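Local coordinates for protein endoglucanase E (Clostridium thermocellum, PDB 2WAO) that probably removes acetyl groups from plant cell-wall polysaccharides with its esterase domain, which also binds cello-oligosaccharides, alongside the endo-1,4-beta-glucanase activity of the full-length enzyme, at residues A135-T148 with Y305-Q317. Numbering follows the deposited sequence.
Sequences AYGNEGTSKEQSFT and YGEDWHPSIATHQ. With BGC (beta-D-glucopyranose), chain B; BGC (beta-D-glucopyranose), chain C; BGC (beta-D-glucopyranose), chain D; BGC (beta-D-glucopyranose), chain E.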
loop_
_atom_site.group_PDB
_atom_site.type_symbol
_atom_site.label_atom_id
_atom_site.label_comp_id
_atom_site.label_asym_id
_atom_site.label_seq_id
_atom_site.Cartn_x
_atom_site.Cartn_y
_atom_site.Cartn_z
ATOM N N ALA A 135 2.719 -2.658 5.758
ATOM C CA ALA A 135 2.266 -3.551 6.841
ATOM C C ALA A 135 3.346 -4.612 7.164
ATOM O O ALA A 135 2.994 -5.745 7.523
ATOM C CB ALA A 135 0.944 -4.258 6.500
ATOM N N TYR A 136 4.625 -4.246 6.997
ATOM C CA TYR A 136 5.776 -5.033 7.505
ATOM C C TYR A 136 5.435 -5.630 8.887
ATOM O O TYR A 136 5.083 -4.907 9.852
ATOM C CB TYR A 136 6.960 -4.069 7.626
ATOM C CG TYR A 136 8.313 -4.570 8.119
ATOM C CD1 TYR A 136 9.468 -4.298 7.366
ATOM C CD2 TYR A 136 8.462 -5.184 9.364
ATOM C CE1 TYR A 136 10.696 -4.675 7.799
ATOM C CE2 TYR A 136 9.754 -5.616 9.820
ATOM C CZ TYR A 136 10.842 -5.299 9.045
ATOM O OH TYR A 136 12.108 -5.637 9.462
ATOM N N GLY A 137 5.490 -6.960 8.957
ATOM C CA GLY A 137 5.454 -7.648 10.265
ATOM C C GLY A 137 4.112 -7.669 10.970
ATOM O O GLY A 137 4.047 -8.079 12.150
ATOM N N ASN A 138 3.039 -7.226 10.295
ATOM C CA ASN A 138 1.762 -7.005 11.012
ATOM C C ASN A 138 1.080 -8.298 11.511
ATOM O O ASN A 138 0.233 -8.245 12.431
ATOM C CB ASN A 138 0.809 -6.028 10.279
ATOM C CG ASN A 138 0.113 -6.666 9.093
ATOM O OD1 ASN A 138 0.591 -7.673 8.568
ATOM N ND2 ASN A 138 -1.018 -6.073 8.641
ATOM N N GLU A 139 1.486 -9.456 10.978
ATOM C CA GLU A 139 0.951 -10.731 11.511
ATOM C C GLU A 139 1.939 -11.451 12.449
ATOM O O GLU A 139 1.653 -12.553 12.983
ATOM C CB GLU A 139 0.450 -11.631 10.372
ATOM C CG GLU A 139 -0.690 -10.956 9.615
ATOM C CD GLU A 139 -1.449 -11.888 8.693
ATOM O OE1 GLU A 139 -0.847 -12.840 8.157
ATOM O OE2 GLU A 139 -2.665 -11.652 8.525
ATOM N N GLY A 140 3.097 -10.829 12.677
ATOM C CA GLY A 140 3.903 -11.235 13.828
ATOM C C GLY A 140 3.371 -10.619 15.115
ATOM O O GLY A 140 2.676 -9.579 15.107
ATOM N N THR A 141 3.632 -11.262 16.248
ATOM C CA THR A 141 3.147 -10.693 17.510
ATOM C C THR A 141 4.325 -10.503 18.450
ATOM O O THR A 141 4.153 -10.146 19.594
ATOM C CB THR A 141 2.034 -11.554 18.173
ATOM O OG1 THR A 141 2.500 -12.908 18.392
ATOM C CG2 THR A 141 0.804 -11.607 17.295
ATOM N N SER A 142 5.522 -10.717 17.941
ATOM C CA SER A 142 6.713 -10.511 18.753
ATOM C C SER A 142 7.630 -9.434 18.157
ATOM O O SER A 142 8.116 -9.572 17.018
ATOM C CB SER A 142 7.485 -11.819 18.917
ATOM O OG SER A 142 8.705 -11.517 19.586
ATOM N N LYS A 143 7.901 -8.382 18.929
ATOM C CA LYS A 143 8.770 -7.290 18.448
ATOM C C LYS A 143 10.239 -7.718 18.258
ATOM O O LYS A 143 11.004 -7.042 17.571
ATOM C CB LYS A 143 8.690 -6.082 19.374
ATOM C CG LYS A 143 9.257 -6.330 20.772
ATOM C CD LYS A 143 8.819 -5.255 21.740
ATOM C CE LYS A 143 9.510 -5.518 23.095
ATOM N NZ LYS A 143 8.826 -4.718 24.131
ATOM N N GLU A 144 10.598 -8.851 18.846
ATOM C CA GLU A 144 11.968 -9.389 18.766
ATOM C C GLU A 144 12.260 -10.082 17.434
ATOM O O GLU A 144 13.453 -10.273 17.043
ATOM C CB GLU A 144 12.191 -10.411 19.891
ATOM C CG GLU A 144 12.754 -9.815 21.171
ATOM C CD GLU A 144 11.707 -9.110 22.016
ATOM O OE1 GLU A 144 10.525 -9.549 21.998
ATOM O OE2 GLU A 144 12.075 -8.108 22.695
ATOM N N GLN A 145 11.190 -10.515 16.770
ATOM C CA GLN A 145 11.311 -11.284 15.537
ATOM C C GLN A 145 11.611 -10.354 14.363
ATOM O O GLN A 145 11.004 -9.262 14.243
ATOM C CB GLN A 145 10.030 -12.079 15.297
ATOM C CG GLN A 145 10.077 -13.011 14.066
ATOM C CD GLN A 145 8.879 -13.947 13.989
ATOM O OE1 GLN A 145 8.001 -13.790 13.138
ATOM N NE2 GLN A 145 8.833 -14.913 14.890
ATOM N N SER A 146 12.552 -10.762 13.508
ATOM C CA SER A 146 12.839 -9.967 12.325
ATOM C C SER A 146 11.858 -10.257 11.167
ATOM O O SER A 146 11.017 -11.144 11.250
ATOM C CB SER A 146 14.274 -10.165 11.903
ATOM O OG SER A 146 14.482 -11.529 11.698
ATOM N N PHE A 147 11.984 -9.471 10.106
ATOM C CA PHE A 147 11.077 -9.536 8.982
ATOM C C PHE A 147 10.978 -10.940 8.390
ATOM O O PHE A 147 12.008 -11.568 8.075
ATOM C CB PHE A 147 11.551 -8.584 7.891
ATOM C CG PHE A 147 10.651 -8.561 6.685
ATOM C CD1 PHE A 147 9.447 -7.836 6.726
ATOM C CD2 PHE A 147 11.000 -9.232 5.515
ATOM C CE1 PHE A 147 8.593 -7.778 5.582
ATOM C CE2 PHE A 147 10.156 -9.190 4.353
ATOM C CZ PHE A 147 8.957 -8.476 4.403
ATOM N N THR A 148 9.742 -11.391 8.203
ATOM C CA THR A 148 9.462 -12.564 7.350
ATOM C C THR A 148 8.351 -12.214 6.350
ATOM O O THR A 148 7.340 -11.599 6.709
ATOM C CB THR A 148 9.088 -13.808 8.173
ATOM O OG1 THR A 148 7.815 -13.643 8.773
ATOM C CG2 THR A 148 10.121 -14.070 9.321
ATOM N N TYR A 305 2.618 -5.515 19.297
ATOM C CA TYR A 305 3.610 -5.130 18.275
ATOM C C TYR A 305 3.797 -6.272 17.310
ATOM O O TYR A 305 3.670 -7.438 17.686
ATOM C CB TYR A 305 5.006 -4.929 18.878
ATOM C CG TYR A 305 5.149 -3.796 19.833
ATOM C CD1 TYR A 305 5.229 -2.473 19.374
ATOM C CD2 TYR A 305 5.228 -4.054 21.206
ATOM C CE1 TYR A 305 5.399 -1.400 20.323
ATOM C CE2 TYR A 305 5.371 -3.038 22.125
ATOM C CZ TYR A 305 5.459 -1.726 21.687
ATOM O OH TYR A 305 5.599 -0.737 22.643
ATOM N N GLY A 306 4.169 -5.930 16.075
ATOM C CA GLY A 306 4.558 -6.944 15.099
ATOM C C GLY A 306 6.069 -7.022 15.006
ATOM O O GLY A 306 6.790 -6.491 15.859
ATOM N N GLU A 307 6.557 -7.616 13.909
ATOM C CA GLU A 307 7.982 -7.857 13.739
ATOM C C GLU A 307 8.740 -6.561 13.790
ATOM O O GLU A 307 8.247 -5.539 13.285
ATOM C CB GLU A 307 8.238 -8.589 12.396
ATOM C CG GLU A 307 7.692 -10.023 12.415
ATOM C CD GLU A 307 7.834 -10.736 11.058
ATOM O OE1 GLU A 307 8.035 -10.031 10.048
ATOM O OE2 GLU A 307 7.747 -12.002 11.011
ATOM N N ASP A 308 9.897 -6.578 14.456
ATOM C CA ASP A 308 10.746 -5.391 14.543
ATOM C C ASP A 308 10.028 -4.127 15.065
ATOM O O ASP A 308 10.366 -3.018 14.648
ATOM C CB ASP A 308 11.464 -5.120 13.190
ATOM C CG ASP A 308 12.552 -6.159 12.904
ATOM O OD1 ASP A 308 13.196 -6.609 13.890
ATOM O OD2 ASP A 308 12.740 -6.524 11.714
ATOM N N TRP A 309 9.076 -4.318 16.001
ATOM C CA TRP A 309 8.259 -3.215 16.572
ATOM C C TRP A 309 7.321 -2.536 15.579
ATOM O O TRP A 309 6.776 -1.457 15.891
ATOM C CB TRP A 309 9.154 -2.111 17.145
ATOM C CG TRP A 309 10.110 -2.537 18.227
ATOM C CD1 TRP A 309 11.238 -3.279 18.083
ATOM C CD2 TRP A 309 10.028 -2.193 19.614
ATOM N NE1 TRP A 309 11.856 -3.445 19.302
ATOM C CE2 TRP A 309 11.135 -2.781 20.256
ATOM C CE3 TRP A 309 9.103 -1.467 20.379
ATOM C CZ2 TRP A 309 11.352 -2.668 21.624
ATOM C CZ3 TRP A 309 9.325 -1.337 21.752
ATOM C CH2 TRP A 309 10.447 -1.933 22.355
ATOM N N HIS A 310 7.130 -3.104 14.374
ATOM C CA HIS A 310 6.171 -2.477 13.462
ATOM C C HIS A 310 4.727 -2.676 13.965
ATOM O O HIS A 310 4.467 -3.538 14.876
ATOM C CB HIS A 310 6.374 -3.002 12.037
ATOM C CG HIS A 310 7.662 -2.525 11.433
ATOM N ND1 HIS A 310 8.888 -2.979 11.863
ATOM C CD2 HIS A 310 7.923 -1.579 10.497
ATOM C CE1 HIS A 310 9.854 -2.373 11.185
ATOM N NE2 HIS A 310 9.294 -1.530 10.336
ATOM N N PRO A 311 3.765 -1.881 13.423
ATOM C CA PRO A 311 2.413 -1.969 14.019
ATOM C C PRO A 311 1.717 -3.341 13.897
ATOM O O PRO A 311 1.799 -3.989 12.862
ATOM C CB PRO A 311 1.622 -0.860 13.296
ATOM C CG PRO A 311 2.703 0.127 12.838
ATOM C CD PRO A 311 3.850 -0.794 12.430
ATOM N N SER A 312 0.996 -3.713 14.966
ATOM C CA SER A 312 0.126 -4.898 14.981
ATOM C C SER A 312 -1.137 -4.603 14.141
ATOM O O SER A 312 -1.394 -3.417 13.780
ATOM C CB SER A 312 -0.315 -5.150 16.437
ATOM O OG SER A 312 -1.109 -4.048 16.885
ATOM N N ILE A 313 -1.938 -5.638 13.862
ATOM C CA ILE A 313 -3.206 -5.399 13.177
ATOM C C ILE A 313 -4.101 -4.478 14.004
ATOM O O ILE A 313 -4.759 -3.585 13.447
ATOM C CB ILE A 313 -3.892 -6.706 12.790
ATOM C CG1 ILE A 313 -3.132 -7.274 11.573
ATOM C CG2 ILE A 313 -5.360 -6.431 12.365
ATOM C CD1 ILE A 313 -3.344 -8.713 11.389
ATOM N N ALA A 314 -4.137 -4.677 15.333
ATOM C CA ALA A 314 -4.905 -3.752 16.148
ATOM C C ALA A 314 -4.522 -2.277 15.983
ATOM O O ALA A 314 -5.393 -1.400 15.922
ATOM C CB ALA A 314 -4.839 -4.190 17.658
ATOM N N THR A 315 -3.217 -2.015 15.932
ATOM C CA THR A 315 -2.714 -0.660 15.743
ATOM C C THR A 315 -3.104 -0.151 14.315
ATOM O O THR A 315 -3.588 0.981 14.190
ATOM C CB THR A 315 -1.206 -0.606 15.953
ATOM O OG1 THR A 315 -0.889 -0.847 17.351
ATOM C CG2 THR A 315 -0.659 0.803 15.559
ATOM N N HIS A 316 -2.975 -1.000 13.293
ATOM C CA HIS A 316 -3.467 -0.656 11.942
ATOM C C HIS A 316 -4.950 -0.309 11.942
ATOM O O HIS A 316 -5.357 0.650 11.290
ATOM C CB HIS A 316 -3.172 -1.762 10.922
ATOM C CG HIS A 316 -1.749 -1.782 10.435
ATOM N ND1 HIS A 316 -1.307 -0.970 9.409
ATOM C CD2 HIS A 316 -0.680 -2.546 10.797
ATOM C CE1 HIS A 316 -0.040 -1.247 9.136
ATOM N NE2 HIS A 316 0.377 -2.175 9.986
ATOM N N GLN A 317 -5.751 -1.070 12.704
ATOM C CA GLN A 317 -7.158 -0.791 12.801
ATOM C C GLN A 317 -7.410 0.583 13.424
ATOM O O GLN A 317 -8.189 1.320 12.895
ATOM C CB GLN A 317 -7.912 -1.921 13.518
ATOM C CG GLN A 317 -7.910 -3.186 12.649
ATOM C CD GLN A 317 -8.462 -4.388 13.359
ATOM O OE1 GLN A 317 -8.067 -4.696 14.486
ATOM N NE2 GLN A 317 -9.383 -5.096 12.698
HETATM C C2 BGC B . 14.587 -3.384 11.175
HETATM C C3 BGC B . 15.240 -3.319 9.802
HETATM C C4 BGC B . 14.253 -2.729 8.788
HETATM C C5 BGC B . 13.763 -1.359 9.307
HETATM C C6 BGC B . 12.825 -0.596 8.351
HETATM C C1 BGC B . 14.055 -2.007 11.561
HETATM O O2 BGC B . 15.529 -3.897 12.122
HETATM O O3 BGC B . 15.630 -4.636 9.394
HETATM O O4 BGC B . 15.053 -2.537 7.731
HETATM O O5 BGC B . 13.145 -1.550 10.578
HETATM O O6 BGC B . 11.671 -1.384 8.119
HETATM C C2 BGC C . 12.366 1.130 14.452
HETATM C C3 BGC C . 12.350 0.055 13.367
HETATM C C4 BGC C . 13.460 -0.958 13.594
HETATM C C5 BGC C . 13.401 -1.522 15.019
HETATM C C6 BGC C . 14.683 -2.328 15.250
HETATM C C1 BGC C . 12.340 0.471 15.844
HETATM O O2 BGC C . 11.252 2.007 14.312
HETATM O O3 BGC C . 12.489 0.664 12.104
HETATM O O4 BGC C . 13.386 -2.041 12.815
HETATM O O5 BGC C . 13.356 -0.499 16.021
HETATM O O6 BGC C . 14.565 -2.753 16.565
HETATM C C2 BGC D . 15.392 -2.430 5.332
HETATM C C3 BGC D . 14.916 -3.048 4.012
HETATM C C4 BGC D . 14.729 -4.561 4.144
HETATM C C5 BGC D . 13.755 -4.826 5.276
HETATM C C6 BGC D . 13.398 -6.317 5.410
HETATM C C1 BGC D . 14.515 -2.935 6.473
HETATM O O2 BGC D . 15.383 -1.010 5.280
HETATM O O3 BGC D . 15.777 -2.685 2.952
HETATM O O4 BGC D . 14.157 -5.072 2.958
HETATM O O5 BGC D . 14.422 -4.345 6.431
HETATM O O6 BGC D . 14.390 -6.996 6.133
HETATM C C2 BGC E . 7.931 3.611 23.172
HETATM C C3 BGC E . 8.630 2.480 22.427
HETATM C C4 BGC E . 10.110 2.789 22.229
HETATM C C5 BGC E . 10.748 3.259 23.531
HETATM C C6 BGC E . 12.206 3.647 23.316
HETATM C C1 BGC E . 8.723 4.022 24.408
HETATM O O1 BGC E . 8.100 5.132 25.016
HETATM O O2 BGC E . 6.641 3.192 23.559
HETATM O O3 BGC E . 8.018 2.296 21.171
HETATM O O4 BGC E . 10.638 2.016 21.880
HETATM O O5 BGC E . 10.036 4.370 24.031
HETATM O O6 BGC E . 12.624 4.502 24.356
HETATM O O HOH W 1 2.857 -3.330 10.441
HETATM O O HOH W 2 6.590 -9.370 7.782
HETATM O O HOH W 3 -1.084 -8.198 14.732
HETATM O O HOH W 4 1.019 -8.035 16.408
HETATM O O HOH W 5 13.354 -6.249 16.705
HETATM O O HOH W 6 14.513 -7.775 9.548
#
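Tyr136 sets its ring anti to the backbone N (chi1 -180°) and His310 turns CG anti to its carbonyl carbon (chi1 -69°), which lays the two rings face to face. Their centroids are 3.8 Å apart and their planes lie at 18°. The pair sits at the glycan-binding cleft of an SGNH (GDSL-like) hydrolase domain, where the loop after helix 131-134 meets the loop leading into helix 313-331, and it illustrates how two loops far apart in sequence can build one pocket wall. Phe147 CD1 lies over the opposite face of Tyr136, so the phenol is sandwiched, while its OH donates to the anti lone pair of Asp308 OD2 at 2.5 Å. The Asp308 carboxylate is thus engaged by the tyrosine and not by the histidine: His310 ND1 donates instead to Glu307 O at 3.0 Å, which helps fix the imidazole's rotation. His310 NE2 is hydrogen-bonded to O6 of the chain B glucose at 3.3 Å. Ser131, whose OG is hydrogen-bonded to glucose, probably pairs with His310, consistent with the SGNH family.

Behind the cleft, the buried carboxylate of Glu307 ties the loops together: OE1 takes Thr148 N, tilted out of the carboxylate plane, and OE2 accepts from Asn151 ND2 as well as from Thr148 OG1. Gly137 O receives Gly140 N and Glu307 N from opposite faces of its plane. Farther out, Lys143 runs extended alongside Trp309, CD standing 3.6 Å from the centroid of the six-membered ring. Water 2 donates to both Thr148 O and Glu307 OE1, and Thr148 OG1 closes on the syn lone pair of Glu307 OE2 at 2.8 Å.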